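Poly(Beta-D-mannuronate) lyase (PDB 7O79) is a family 6 polysaccharide lyase that probably depolymerises alginate, cleaving poly(beta-D-mannuronate) by beta-elimination. Local coordinates at residues K137-P142 against D169-E173; G234-N240 against R259-H265; K295-I299 against R308-Y312. All coordinates share one frame; numbering follows the deposited sequence.

Contact 1. Residues K137-P142 against D169-E173; sequences KNNMQP and DNGRE
The carbonyl oxygen of Asn139 is gripped by Arg172 NE across the contact at 3.2 Å, by a water that donates to it, and weakly by Lys137 NZ. NE comes from above the carbonyl plane, 69° out of it, yet the oxygen lies close to the plane of the guanidinium. The same water accepts from Arg172 NH2, so one arginine reaches this carbonyl both directly and through solvent. Lys137 O sits at the guanidinium edge, 3.0 Å from Arg172 NH2, while Asn138 O lies over one face, offset toward the rim; Arg172 NH1 turns instead to the carbonyl of Pro165. A bend at chi3 (61°) turns the guanidinium so that its edge faces the carbonyls of Lys137 and Asn139. Lys137 NZ binds Asn139 OD1 and also Gln141 O, tying its own loop together. Further along, Gln141 N gives a weak bond to Gly171 O. Met140 folds back at chi2 and chi3, laying SD against Asp169 CB (3.7 Å) and Arg172 CG and bringing CE up to the carbonyl of Asn170. Pro142 runs alongside Glu173, with CG 3.5 Å from Glu173 OE2, and Pro142 CA makes a CH···O contact with Glu173 O. A second water bridges Gln141 O and Glu173 O. Both segments are loops of successive coils of the beta-helix: 137-142 joins strand 128-135 to strand 144-146, and the loop 169-173 leads from strand 155-162 into strand 175-177. Glu206 holds the backbone of Gly171 and Arg172, and Tyr118 of strand 118-122 packs on Gln141 and Pro142.

Contact 2. Residues G234-N240 against R259-H265; sequences GRSGNFN and RLAGQGH
Backbone bonds between Gly234 and residues 259-261 open the contact: Gly234 N donates to Arg259 O at 2.8 Å, and Ala261 N returns a bond to Gly234 O. They form the parallel bridge of Gly234 with Leu260, which joins adjacent strands 230-236 and 255-260 on one face of the beta-helix. Beyond the strands, Phe239 N donates to Gln263 O (2.9 Å), so the turns also stay paired.

Side chains bond to the backbone where the chains leave the sheet. Asn238 OD1 takes Gln263 N on a lone pair at 3.0 Å, while its ND2 is held by the carbonyl of Glu185. His265 is fixed at both nitrogens: ND1 accepts from Asn240 N (3.0 Å), which lies in the ring plane, and NE2 donates to Ala261 O at 2.7 Å. With CG beside its own backbone N (chi1 -58°), the ring presents ND1 to Asn240 N; that bond crosses the contact, while the NE2 bond ties the ring back to its own segment and fixes its rotation. The Asn240 amide runs alongside the imidazole with the two planes 5° apart; Asn240 OD1 is taken by Asn218 N.

Ring and methyl contacts come next. Leu260 CD1 lies over one face of the imidazole, toward its rim, and Gln263 O over the centre of the other. Leu260 CD1 also packs 3.9 Å from Gly234 CA. Phe239 has Gln263 O over one face, offset toward the rim, and CZ 4.0 Å from Gln263 NE2; Gly264 CA comes close at CD1.

Waters join Gly234 O to Arg259 NH1, the latter weakly, and Gly264 O to Asn240 O, again with a weak second bond.

Accepting at ND1 and donating at NE2 is consistent with a neutral His265 carrying its proton on NE2. Asparagine and histidine side chains thus carry the cross-coil bonding into the turns.

Contact 3. Residues K295-I299 against R308-Y312; sequences KYEPI and RVPRY
Arg311's guanidinium carries Ile299 CD1 over the centre of one face, 3.9 Å above the plane, and has the carbonyl of Glu297 at its edge. The grip is end-on: NH2 at 2.8 Å and NH1 at 2.9 Å both donate to Glu297 O, which lies 12° from the guanidinium plane. NH2 approaches in the carbonyl plane and NH1 from above it. Tyr296 CE1 is also at the guanidinium edge, and the ring plane is turned 56° from that of Arg311. Pro298 N lies over the centre of one face of the tyrosine ring, while Arg308 NE comes to its edge. The Arg308 chain, extended from CG to NE, brings CD 3.5 Å from Pro298 CB and 3.6 Å from Tyr296 OH; its NE goes on to bind the carbonyl of Ile288.

Between the backbones, Val309 N donates to Ile299 O at 2.9 Å, and the CG2 methyls of Ile299 and Val309 meet at 3.7 Å. Ile299 CG1 rests on Arg311 CG. One water accepts from Tyr296 OH and Ile299 N and donates to Val309 O, closing the corner where the segments run 95° apart.

Arg311 NH1 also makes a salt bridge with Glu286, so the charge facing a neutral carbonyl is probably balanced from elsewhere, and aliphatic carbon shields one guanidinium face.

In the fold
Contacts 1 and 2 both join successive coils of the beta-helix, whereas contact 3 folds a surface excursion after strand 280-283 back on itself. Contact 2 is buried and continues paired strands into turns held by asparagine and histidine; contact 1 is partly buried, links loops without strand pairing, and leans on arginine, lysine and water. Contact 3 lies farthest from the chain's centre and relies on Arg311 gripping a carbonyl, with Arg308 bonding outside the pair. It touches contact 2, their centres about 17 Å apart: Arg235 probably bonds to the carbonyl of Arg311 and makes a cation-pi contact with Tyr312, joining the excursion to the wall of the beta-helix. Contact 1 touches neither.

Contact 1. Residues K137-P142 against D169-E173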
ATOM      1  N   LYS A 137      -8.330 -13.090   2.562  1.00 25.44           N
ATOM      2  CA  LYS A 137      -8.109 -13.235   1.126  1.00 24.97           C
ATOM      3  C   LYS A 137      -6.920 -14.157   0.863  1.00 31.45           C
ATOM      4  O   LYS A 137      -5.851 -14.006   1.468  1.00 26.02           O
ATOM      5  CB  LYS A 137      -7.876 -11.880   0.470  1.00 27.33           C
ATOM      6  CG  LYS A 137      -7.798 -11.970  -1.046  1.00 23.28           C
ATOM      7  CD  LYS A 137      -7.363 -10.652  -1.682  1.00 23.25           C
ATOM      8  CE  LYS A 137      -7.874 -10.561  -3.096  1.00 22.40           C
ATOM      9  NZ  LYS A 137      -6.904 -11.204  -4.057  1.00 23.27           N
ATOM     10  N   ASN A 138      -7.105 -15.132  -0.033  1.00 28.47           N
ATOM     11  CA  ASN A 138      -6.087 -16.159  -0.191  1.00 27.60           C
ATOM     12  C   ASN A 138      -5.718 -16.437  -1.645  1.00 28.69           C
ATOM     13  O   ASN A 138      -4.949 -17.371  -1.901  1.00 31.68           O
ATOM     14  CB  ASN A 138      -6.522 -17.448   0.523  1.00 28.33           C
ATOM     15  CG  ASN A 138      -7.636 -18.198  -0.203  1.00 33.24           C
ATOM     16  OD1 ASN A 138      -8.143 -17.755  -1.232  1.00 29.88           O
ATOM     17  ND2 ASN A 138      -7.987 -19.367   0.321  1.00 27.90           N
ATOM     18  N   ASN A 139      -6.196 -15.637  -2.594  1.00 27.09           N
ATOM     19  CA  ASN A 139      -5.930 -15.841  -4.013  1.00 25.63           C
ATOM     20  C   ASN A 139      -5.052 -14.725  -4.568  1.00 27.94           C
ATOM     21  O   ASN A 139      -4.772 -13.720  -3.904  1.00 28.90           O
ATOM     22  CB  ASN A 139      -7.236 -15.916  -4.813  1.00 29.85           C
ATOM     23  CG  ASN A 139      -8.072 -14.638  -4.698  1.00 28.29           C
ATOM     24  OD1 ASN A 139      -7.980 -13.909  -3.710  1.00 27.06           O
ATOM     25  ND2 ASN A 139      -8.874 -14.362  -5.721  1.00 25.45           N
ATOM     26  N   MET A 140      -4.641 -14.914  -5.820  1.00 25.78           N
ATOM     27  CA  MET A 140      -3.832 -13.949  -6.545  1.00 27.26           C
ATOM     28  C   MET A 140      -4.566 -12.609  -6.664  1.00 24.67           C
ATOM     29  O   MET A 140      -5.786 -12.533  -6.519  1.00 25.32           O
ATOM     30  CB  MET A 140      -3.494 -14.495  -7.937  1.00 26.99           C
ATOM     31  CG  MET A 140      -2.403 -15.591  -7.995  1.00 31.20           C
ATOM     32  SD  MET A 140      -1.060 -15.498  -6.769  1.00 29.79           S
ATOM     33  CE  MET A 140      -0.133 -14.101  -7.372  1.00 29.99           C
ATOM     34  N   GLN A 141      -3.782 -11.536  -6.935  1.00 25.45           N
ATOM     35  CA  GLN A 141      -4.183 -10.129  -7.097  1.00 26.03           C
ATOM     36  C   GLN A 141      -4.134  -9.387  -5.768  1.00 24.52           C
ATOM     37  O   GLN A 141      -4.463  -9.948  -4.716  1.00 23.07           O
ATOM     38  CB  GLN A 141      -5.568 -10.001  -7.743  1.00 22.75           C
ATOM     39  CG  GLN A 141      -5.545 -10.459  -9.183  1.00 28.51           C
ATOM     40  CD  GLN A 141      -4.706  -9.529 -10.035  1.00 33.33           C
ATOM     41  OE1 GLN A 141      -3.584  -9.848 -10.407  1.00 37.34           O
ATOM     42  NE2 GLN A 141      -5.327  -8.445 -10.491  1.00 33.93           N
ATOM     43  N   PRO A 142      -3.708  -8.132  -5.784  1.00 23.84           N
ATOM     44  CA  PRO A 142      -3.707  -7.336  -4.551  1.00 22.57           C
ATOM     45  C   PRO A 142      -5.093  -7.289  -3.919  1.00 24.20           C
ATOM     46  O   PRO A 142      -6.119  -7.416  -4.596  1.00 26.41           O
ATOM     47  CB  PRO A 142      -3.259  -5.947  -5.020  1.00 23.71           C
ATOM     48  CG  PRO A 142      -2.560  -6.165  -6.325  1.00 24.15           C
ATOM     49  CD  PRO A 142      -3.163  -7.413  -6.945  1.00 24.86           C
ATOM     50  N   ASP A 169       3.825 -15.462  -3.205  1.00 25.02           N
ATOM     51  CA  ASP A 169       3.389 -15.291  -4.595  1.00 29.62           C
ATOM     52  C   ASP A 169       3.294 -13.803  -4.893  1.00 28.63           C
ATOM     53  O   ASP A 169       2.306 -13.170  -4.509  1.00 25.10           O
ATOM     54  CB  ASP A 169       2.040 -15.955  -4.850  1.00 26.58           C
ATOM     55  CG  ASP A 169       2.095 -17.450  -4.711  1.00 31.33           C
ATOM     56  OD1 ASP A 169       2.386 -18.113  -5.723  1.00 35.84           O
ATOM     57  OD2 ASP A 169       1.831 -17.953  -3.593  1.00 26.36           O
ATOM     58  N   ASN A 170       4.296 -13.260  -5.587  1.00 28.50           N
ATOM     59  CA  ASN A 170       4.239 -11.873  -6.035  1.00 30.73           C
ATOM     60  C   ASN A 170       2.911 -11.566  -6.720  1.00 30.85           C
ATOM     61  O   ASN A 170       2.470 -12.291  -7.616  1.00 26.75           O
ATOM     62  CB  ASN A 170       5.394 -11.581  -6.991  1.00 29.16           C
ATOM     63  CG  ASN A 170       5.710 -10.109  -7.069  1.00 31.23           C
ATOM     64  OD1 ASN A 170       5.715  -9.413  -6.060  1.00 37.55           O
ATOM     65  ND2 ASN A 170       5.959  -9.622  -8.270  1.00 34.42           N
ATOM     66  N   GLY A 171       2.288 -10.467  -6.313  1.00 28.00           N
ATOM     67  CA  GLY A 171       0.944 -10.172  -6.743  1.00 23.82           C
ATOM     68  C   GLY A 171      -0.108 -10.425  -5.697  1.00 24.70           C
ATOM     69  O   GLY A 171      -1.292 -10.387  -6.023  1.00 26.56           O
ATOM     70  N   ARG A 172       0.282 -10.676  -4.451  1.00 23.01           N
ATOM     71  CA  ARG A 172      -0.645 -10.756  -3.324  1.00 24.04           C
ATOM     72  C   ARG A 172      -0.335  -9.673  -2.291  1.00 23.21           C
ATOM     73  O   ARG A 172      -0.312  -9.922  -1.083  1.00 26.62           O
ATOM     74  CB  ARG A 172      -0.624 -12.153  -2.702  1.00 24.84           C
ATOM     75  CG  ARG A 172      -1.106 -13.240  -3.673  1.00 23.26           C
ATOM     76  CD  ARG A 172      -1.322 -14.569  -2.941  1.00 26.63           C
ATOM     77  NE  ARG A 172      -2.336 -14.390  -1.911  1.00 24.60           N
ATOM     78  CZ  ARG A 172      -2.167 -14.703  -0.634  1.00 26.66           C
ATOM     79  NH1 ARG A 172      -1.011 -15.224  -0.231  1.00 26.56           N
ATOM     80  NH2 ARG A 172      -3.146 -14.472   0.242  1.00 26.07           N
ATOM     81  N   GLU A 173      -0.048  -8.460  -2.770  1.00 22.77           N
ATOM     82  CA  GLU A 173       0.103  -7.301  -1.905  1.00 22.06           C
ATOM     83  C   GLU A 173      -1.217  -6.992  -1.212  1.00 23.29           C
ATOM     84  O   GLU A 173      -2.292  -7.427  -1.642  1.00 22.92           O
ATOM     85  CB  GLU A 173       0.545  -6.073  -2.716  1.00 22.76           C
ATOM     86  CG  GLU A 173       1.835  -6.264  -3.514  1.00 23.09           C
ATOM     87  CD  GLU A 173       1.615  -6.821  -4.910  1.00 25.25           C
ATOM     88  OE1 GLU A 173       2.523  -6.659  -5.753  1.00 22.96           O
ATOM     89  OE2 GLU A 173       0.540  -7.419  -5.166  1.00 24.70           O
TER
HETATM   90  O   HOH W   1      -4.542 -12.477  -1.417  1.00 25.95           O
HETATM   91  O   HOH W   2      -3.525 -10.118  -2.072  1.00 25.19           O

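Contact 2. Residues G234-N240 against R259-H265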
ATOM      1  N   GLY A 234       8.061   1.519  -1.343  1.00 22.22           N
ATOM      2  CA  GLY A 234       8.048   2.304  -2.568  1.00 21.14           C
ATOM      3  C   GLY A 234       8.815   1.571  -3.662  1.00 20.78           C
ATOM      4  O   GLY A 234      10.039   1.667  -3.745  1.00 22.64           O
ATOM      5  N   ARG A 235       8.118   0.785  -4.479  1.00 22.00           N
ATOM      6  CA  ARG A 235       8.791  -0.017  -5.506  1.00 23.31           C
ATOM      7  C   ARG A 235       9.169   0.811  -6.731  1.00 21.46           C
ATOM      8  O   ARG A 235      10.268   0.656  -7.277  1.00 20.66           O
ATOM      9  CB  ARG A 235       7.893  -1.180  -5.929  1.00 19.27           C
ATOM     10  CG  ARG A 235       8.419  -1.985  -7.119  1.00 21.60           C
ATOM     11  CD  ARG A 235       9.781  -2.634  -6.854  1.00 26.39           C
ATOM     12  NE  ARG A 235      10.240  -3.375  -8.023  1.00 23.77           N
ATOM     13  CZ  ARG A 235      10.875  -2.840  -9.065  1.00 28.83           C
ATOM     14  NH1 ARG A 235      11.204  -1.541  -9.070  1.00 21.92           N
ATOM     15  NH2 ARG A 235      11.221  -3.620 -10.094  1.00 24.21           N
ATOM     16  N   SER A 236       8.250   1.653  -7.193  1.00 19.11           N
ATOM     17  CA  SER A 236       8.457   2.520  -8.345  1.00 21.97           C
ATOM     18  C   SER A 236       7.936   3.903  -7.994  1.00 20.75           C
ATOM     19  O   SER A 236       7.230   4.089  -6.994  1.00 23.09           O
ATOM     20  CB  SER A 236       7.752   1.978  -9.600  1.00 22.39           C
ATOM     21  OG  SER A 236       8.474   0.880 -10.108  1.00 30.18           O
ATOM     22  N   GLY A 237       8.295   4.886  -8.821  1.00 23.43           N
ATOM     23  CA  GLY A 237       7.803   6.235  -8.620  1.00 20.31           C
ATOM     24  C   GLY A 237       8.644   7.053  -7.664  1.00 19.47           C
ATOM     25  O   GLY A 237       9.678   6.621  -7.138  1.00 21.21           O
ATOM     26  N   ASN A 238       8.171   8.280  -7.446  1.00 18.03           N
ATOM     27  CA  ASN A 238       8.943   9.337  -6.818  1.00 20.56           C
ATOM     28  C   ASN A 238       8.039  10.200  -5.942  1.00 22.48           C
ATOM     29  O   ASN A 238       6.821  10.213  -6.097  1.00 20.17           O
ATOM     30  CB  ASN A 238       9.677  10.206  -7.865  1.00 23.68           C
ATOM     31  CG  ASN A 238      10.550   9.381  -8.816  1.00 26.32           C
ATOM     32  OD1 ASN A 238      11.590   8.862  -8.408  1.00 23.75           O
ATOM     33  ND2 ASN A 238      10.126   9.244 -10.070  1.00 24.41           N
ATOM     34  N   PHE A 239       8.663  10.928  -5.013  1.00 23.84           N
ATOM     35  CA  PHE A 239       7.956  11.865  -4.122  1.00 24.27           C
ATOM     36  C   PHE A 239       6.809  11.187  -3.363  1.00 22.14           C
ATOM     37  O   PHE A 239       5.671  11.666  -3.333  1.00 21.82           O
ATOM     38  CB  PHE A 239       7.459  13.090  -4.899  1.00 22.05           C
ATOM     39  CG  PHE A 239       8.445  13.594  -5.915  1.00 24.60           C
ATOM     40  CD1 PHE A 239       9.549  14.331  -5.516  1.00 27.27           C
ATOM     41  CD2 PHE A 239       8.258  13.361  -7.266  1.00 23.99           C
ATOM     42  CE1 PHE A 239      10.463  14.791  -6.449  1.00 29.55           C
ATOM     43  CE2 PHE A 239       9.164  13.822  -8.193  1.00 27.69           C
ATOM     44  CZ  PHE A 239      10.264  14.539  -7.786  1.00 25.41           C
ATOM     45  N   ASN A 240       7.110  10.059  -2.729  1.00 20.06           N
ATOM     46  CA  ASN A 240       6.126   9.420  -1.873  1.00 20.66           C
ATOM     47  C   ASN A 240       6.383   9.779  -0.417  1.00 18.75           C
ATOM     48  O   ASN A 240       7.498  10.130  -0.037  1.00 20.32           O
ATOM     49  CB  ASN A 240       6.124   7.907  -2.071  1.00 16.75           C
ATOM     50  CG  ASN A 240       5.465   7.517  -3.382  1.00 20.03           C
ATOM     51  OD1 ASN A 240       4.351   7.975  -3.684  1.00 21.35           O
ATOM     52  ND2 ASN A 240       6.158   6.718  -4.186  1.00 17.51           N
ATOM     53  N   ARG A 259      11.026   0.199   2.748  1.00 22.20           N
ATOM     54  CA  ARG A 259      11.953   0.039   1.634  1.00 18.96           C
ATOM     55  C   ARG A 259      11.572   0.966   0.485  1.00 20.45           C
ATOM     56  O   ARG A 259      10.403   1.014   0.085  1.00 21.16           O
ATOM     57  CB  ARG A 259      11.980  -1.406   1.157  1.00 19.81           C
ATOM     58  CG  ARG A 259      12.548  -1.565  -0.225  1.00 20.22           C
ATOM     59  CD  ARG A 259      13.069  -2.965  -0.456  1.00 21.27           C
ATOM     60  NE  ARG A 259      12.043  -3.949  -0.793  1.00 21.57           N
ATOM     61  CZ  ARG A 259      11.587  -4.203  -2.022  1.00 26.42           C
ATOM     62  NH1 ARG A 259      12.008  -3.489  -3.065  1.00 21.69           N
ATOM     63  NH2 ARG A 259      10.689  -5.168  -2.210  1.00 19.29           N
ATOM     64  N   LEU A 260      12.555   1.706  -0.045  1.00 20.02           N
ATOM     65  CA  LEU A 260      12.288   2.697  -1.081  1.00 19.45           C
ATOM     66  C   LEU A 260      13.221   2.530  -2.270  1.00 21.25           C
ATOM     67  O   LEU A 260      14.421   2.276  -2.101  1.00 20.67           O
ATOM     68  CB  LEU A 260      12.465   4.149  -0.586  1.00 20.81           C
ATOM     69  CG  LEU A 260      11.369   4.878   0.194  1.00 22.63           C
ATOM     70  CD1 LEU A 260      10.091   5.000  -0.654  1.00 22.87           C
ATOM     71  CD2 LEU A 260      11.114   4.240   1.525  1.00 24.65           C
ATOM     72  N   ALA A 261      12.668   2.736  -3.467  1.00 18.38           N
ATOM     73  CA  ALA A 261      13.423   3.201  -4.631  1.00 18.23           C
ATOM     74  C   ALA A 261      12.894   4.574  -5.032  1.00 21.51           C
ATOM     75  O   ALA A 261      11.722   4.889  -4.796  1.00 20.81           O
ATOM     76  CB  ALA A 261      13.294   2.229  -5.811  1.00 18.46           C
ATOM     77  N   GLY A 262      13.750   5.402  -5.636  1.00 18.74           N
ATOM     78  CA  GLY A 262      13.291   6.644  -6.231  1.00 21.87           C
ATOM     79  C   GLY A 262      13.666   7.875  -5.415  1.00 24.62           C
ATOM     80  O   GLY A 262      14.285   7.802  -4.349  1.00 19.80           O
ATOM     81  N   GLN A 263      13.269   9.031  -5.947  1.00 18.75           N
ATOM     82  CA  GLN A 263      13.803  10.290  -5.461  1.00 26.00           C
ATOM     83  C   GLN A 263      12.732  11.120  -4.762  1.00 23.25           C
ATOM     84  O   GLN A 263      11.535  10.998  -5.043  1.00 21.58           O
ATOM     85  CB  GLN A 263      14.439  11.096  -6.600  1.00 25.31           C
ATOM     86  CG  GLN A 263      13.457  11.613  -7.639  1.00 25.15           C
ATOM     87  CD  GLN A 263      14.160  12.389  -8.764  1.00 32.71           C
ATOM     88  OE1 GLN A 263      14.809  11.794  -9.633  1.00 36.35           O
ATOM     89  NE2 GLN A 263      14.035  13.714  -8.742  1.00 30.51           N
ATOM     90  N   GLY A 264      13.191  11.953  -3.828  1.00 20.88           N
ATOM     91  CA  GLY A 264      12.350  12.962  -3.225  1.00 20.46           C
ATOM     92  C   GLY A 264      11.414  12.477  -2.149  1.00 21.97           C
ATOM     93  O   GLY A 264      10.501  13.225  -1.775  1.00 23.04           O
ATOM     94  N   HIS A 265      11.597  11.256  -1.647  1.00 15.90           N
ATOM     95  CA  HIS A 265      10.702  10.709  -0.634  1.00 18.53           C
ATOM     96  C   HIS A 265      10.878  11.413   0.704  1.00 21.30           C
ATOM     97  O   HIS A 265      11.942  11.964   1.002  1.00 22.83           O
ATOM     98  CB  HIS A 265      10.947   9.207  -0.457  1.00 19.26           C
ATOM     99  CG  HIS A 265      10.773   8.426  -1.717  1.00 20.54           C
ATOM    100  ND1 HIS A 265       9.670   8.569  -2.532  1.00 17.76           N
ATOM    101  CD2 HIS A 265      11.594   7.546  -2.342  1.00 19.66           C
ATOM    102  CE1 HIS A 265       9.794   7.763  -3.575  1.00 19.34           C
ATOM    103  NE2 HIS A 265      10.953   7.138  -3.485  1.00 18.01           N
TER
HETATM  104  O   HOH W   3      12.221  -0.562  -3.576  1.00 23.97           O
HETATM  105  O   HOH W   4       8.496   4.663  -4.672  1.00 20.19           O
HETATM  106  O   HOH W   5       7.540  13.326  -0.826  1.00 32.62           O

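Contact 3. Residues K295-I299 against R308-Y312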
ATOM      1  N   LYS A 295      25.988  -6.981 -22.254  1.00 24.79           N
ATOM      2  CA  LYS A 295      24.950  -7.866 -21.738  1.00 28.05           C
ATOM      3  C   LYS A 295      23.705  -7.133 -21.254  1.00 26.30           C
ATOM      4  O   LYS A 295      22.714  -7.798 -20.922  1.00 24.73           O
ATOM      5  CB  LYS A 295      25.511  -8.729 -20.598  1.00 28.91           C
ATOM      6  CG  LYS A 295      26.785  -9.472 -21.008  1.00 30.93           C
ATOM      7  CD  LYS A 295      26.915 -10.793 -20.307  1.00 35.40           C
ATOM      8  CE  LYS A 295      28.110 -11.597 -20.863  1.00 42.89           C
ATOM      9  NZ  LYS A 295      28.037 -11.762 -22.346  1.00 46.01           N
ATOM     10  N   TYR A 296      23.729  -5.800 -21.224  1.00 23.30           N
ATOM     11  CA  TYR A 296      22.612  -5.015 -20.702  1.00 23.79           C
ATOM     12  C   TYR A 296      21.326  -5.324 -21.450  1.00 24.42           C
ATOM     13  O   TYR A 296      21.279  -5.243 -22.680  1.00 23.93           O
ATOM     14  CB  TYR A 296      22.953  -3.526 -20.787  1.00 23.48           C
ATOM     15  CG  TYR A 296      21.874  -2.572 -20.309  1.00 23.15           C
ATOM     16  CD1 TYR A 296      21.129  -2.825 -19.168  1.00 23.76           C
ATOM     17  CD2 TYR A 296      21.640  -1.390 -20.985  1.00 23.96           C
ATOM     18  CE1 TYR A 296      20.149  -1.922 -18.732  1.00 22.65           C
ATOM     19  CE2 TYR A 296      20.682  -0.482 -20.556  1.00 20.44           C
ATOM     20  CZ  TYR A 296      19.939  -0.748 -19.446  1.00 22.64           C
ATOM     21  OH  TYR A 296      18.985   0.168 -19.058  1.00 21.69           O
ATOM     22  N   GLU A 297      20.283  -5.705 -20.698  1.00 25.57           N
ATOM     23  CA  GLU A 297      18.944  -5.917 -21.240  1.00 24.62           C
ATOM     24  C   GLU A 297      18.026  -4.845 -20.664  1.00 25.51           C
ATOM     25  O   GLU A 297      17.458  -5.016 -19.567  1.00 24.04           O
ATOM     26  CB  GLU A 297      18.424  -7.322 -20.913  1.00 27.17           C
ATOM     27  CG  GLU A 297      19.412  -8.426 -21.325  1.00 34.05           C
ATOM     28  CD  GLU A 297      18.998  -9.826 -20.854  1.00 43.26           C
ATOM     29  OE1 GLU A 297      19.473 -10.816 -21.457  1.00 43.37           O
ATOM     30  OE2 GLU A 297      18.167  -9.934 -19.924  1.00 41.37           O
ATOM     31  N   PRO A 298      17.836  -3.727 -21.361  1.00 25.44           N
ATOM     32  CA  PRO A 298      17.036  -2.633 -20.798  1.00 24.36           C
ATOM     33  C   PRO A 298      15.560  -2.969 -20.717  1.00 24.64           C
ATOM     34  O   PRO A 298      15.026  -3.761 -21.496  1.00 24.11           O
ATOM     35  CB  PRO A 298      17.288  -1.476 -21.774  1.00 24.38           C
ATOM     36  CG  PRO A 298      17.557  -2.159 -23.085  1.00 27.08           C
ATOM     37  CD  PRO A 298      18.329  -3.417 -22.718  1.00 26.12           C
ATOM     38  N   ILE A 299      14.900  -2.353 -19.736  1.00 24.44           N
ATOM     39  CA  ILE A 299      13.445  -2.372 -19.649  1.00 22.68           C
ATOM     40  C   ILE A 299      12.945  -1.315 -20.628  1.00 25.46           C
ATOM     41  O   ILE A 299      13.204  -0.125 -20.446  1.00 21.38           O
ATOM     42  CB  ILE A 299      12.949  -2.084 -18.226  1.00 23.26           C
ATOM     43  CG1 ILE A 299      13.582  -3.041 -17.196  1.00 25.39           C
ATOM     44  CG2 ILE A 299      11.428  -2.121 -18.175  1.00 20.94           C
ATOM     45  CD1 ILE A 299      13.247  -4.527 -17.383  1.00 25.42           C
ATOM     46  N   ARG A 308      13.652   3.675 -22.610  1.00 22.92           N
ATOM     47  CA  ARG A 308      13.811   2.652 -21.585  1.00 21.72           C
ATOM     48  C   ARG A 308      13.680   3.299 -20.212  1.00 26.50           C
ATOM     49  O   ARG A 308      13.764   4.517 -20.085  1.00 24.89           O
ATOM     50  CB  ARG A 308      15.158   1.937 -21.739  1.00 25.06           C
ATOM     51  CG  ARG A 308      16.362   2.851 -21.718  1.00 23.03           C
ATOM     52  CD  ARG A 308      17.651   2.051 -21.868  1.00 27.18           C
ATOM     53  NE  ARG A 308      18.833   2.895 -22.045  1.00 27.90           N
ATOM     54  CZ  ARG A 308      19.390   3.151 -23.227  1.00 26.74           C
ATOM     55  NH1 ARG A 308      18.852   2.647 -24.328  1.00 26.81           N
ATOM     56  NH2 ARG A 308      20.465   3.927 -23.312  1.00 26.38           N
ATOM     57  N   VAL A 309      13.452   2.472 -19.187  1.00 26.93           N
ATOM     58  CA  VAL A 309      13.357   2.940 -17.805  1.00 25.31           C
ATOM     59  C   VAL A 309      14.270   2.067 -16.928  1.00 27.12           C
ATOM     60  O   VAL A 309      14.662   0.968 -17.328  1.00 24.09           O
ATOM     61  CB  VAL A 309      11.903   2.909 -17.278  1.00 25.31           C
ATOM     62  CG1 VAL A 309      11.022   3.843 -18.098  1.00 26.46           C
ATOM     63  CG2 VAL A 309      11.348   1.481 -17.290  1.00 28.75           C
ATOM     64  N   PRO A 310      14.630   2.556 -15.740  1.00 25.10           N
ATOM     65  CA  PRO A 310      15.425   1.707 -14.848  1.00 22.03           C
ATOM     66  C   PRO A 310      14.548   0.664 -14.191  1.00 24.15           C
ATOM     67  O   PRO A 310      13.350   0.868 -13.978  1.00 23.53           O
ATOM     68  CB  PRO A 310      16.004   2.685 -13.812  1.00 25.59           C
ATOM     69  CG  PRO A 310      15.353   3.979 -14.028  1.00 27.68           C
ATOM     70  CD  PRO A 310      14.447   3.920 -15.208  1.00 26.88           C
ATOM     71  N   ARG A 311      15.177  -0.477 -13.880  1.00 21.02           N
ATOM     72  CA  ARG A 311      14.529  -1.493 -13.056  1.00 24.10           C
ATOM     73  C   ARG A 311      14.167  -0.933 -11.682  1.00 24.35           C
ATOM     74  O   ARG A 311      13.094  -1.236 -11.148  1.00 23.97           O
ATOM     75  CB  ARG A 311      15.447  -2.710 -12.911  1.00 23.98           C
ATOM     76  CG  ARG A 311      15.427  -3.661 -14.135  1.00 20.01           C
ATOM     77  CD  ARG A 311      16.647  -4.574 -14.119  1.00 18.72           C
ATOM     78  NE  ARG A 311      16.520  -5.598 -15.159  1.00 26.71           N
ATOM     79  CZ  ARG A 311      16.958  -5.454 -16.407  1.00 26.69           C
ATOM     80  NH1 ARG A 311      17.588  -4.341 -16.770  1.00 21.50           N
ATOM     81  NH2 ARG A 311      16.778  -6.426 -17.290  1.00 23.37           N
ATOM     82  N   TYR A 312      15.060  -0.128 -11.094  1.00 25.30           N
ATOM     83  CA  TYR A 312      14.827   0.565  -9.819  1.00 25.21           C
ATOM     84  C   TYR A 312      15.296   2.014  -9.945  1.00 21.51           C
ATOM     85  O   TYR A 312      16.383   2.266 -10.469  1.00 23.65           O
ATOM     86  CB  TYR A 312      15.566  -0.131  -8.651  1.00 22.54           C
ATOM     87  CG  TYR A 312      14.973  -1.485  -8.300  1.00 26.71           C
ATOM     88  CD1 TYR A 312      15.352  -2.627  -9.001  1.00 27.59           C
ATOM     89  CD2 TYR A 312      14.015  -1.615  -7.293  1.00 24.72           C
ATOM     90  CE1 TYR A 312      14.798  -3.863  -8.721  1.00 27.17           C
ATOM     91  CE2 TYR A 312      13.465  -2.857  -6.987  1.00 26.56           C
ATOM     92  CZ  TYR A 312      13.866  -3.977  -7.716  1.00 29.38           C
ATOM     93  OH  TYR A 312      13.347  -5.223  -7.443  1.00 29.71           O
TER
HETATM   94  O   HOH W   6      16.738  -0.929 -17.753  1.00 23.30           O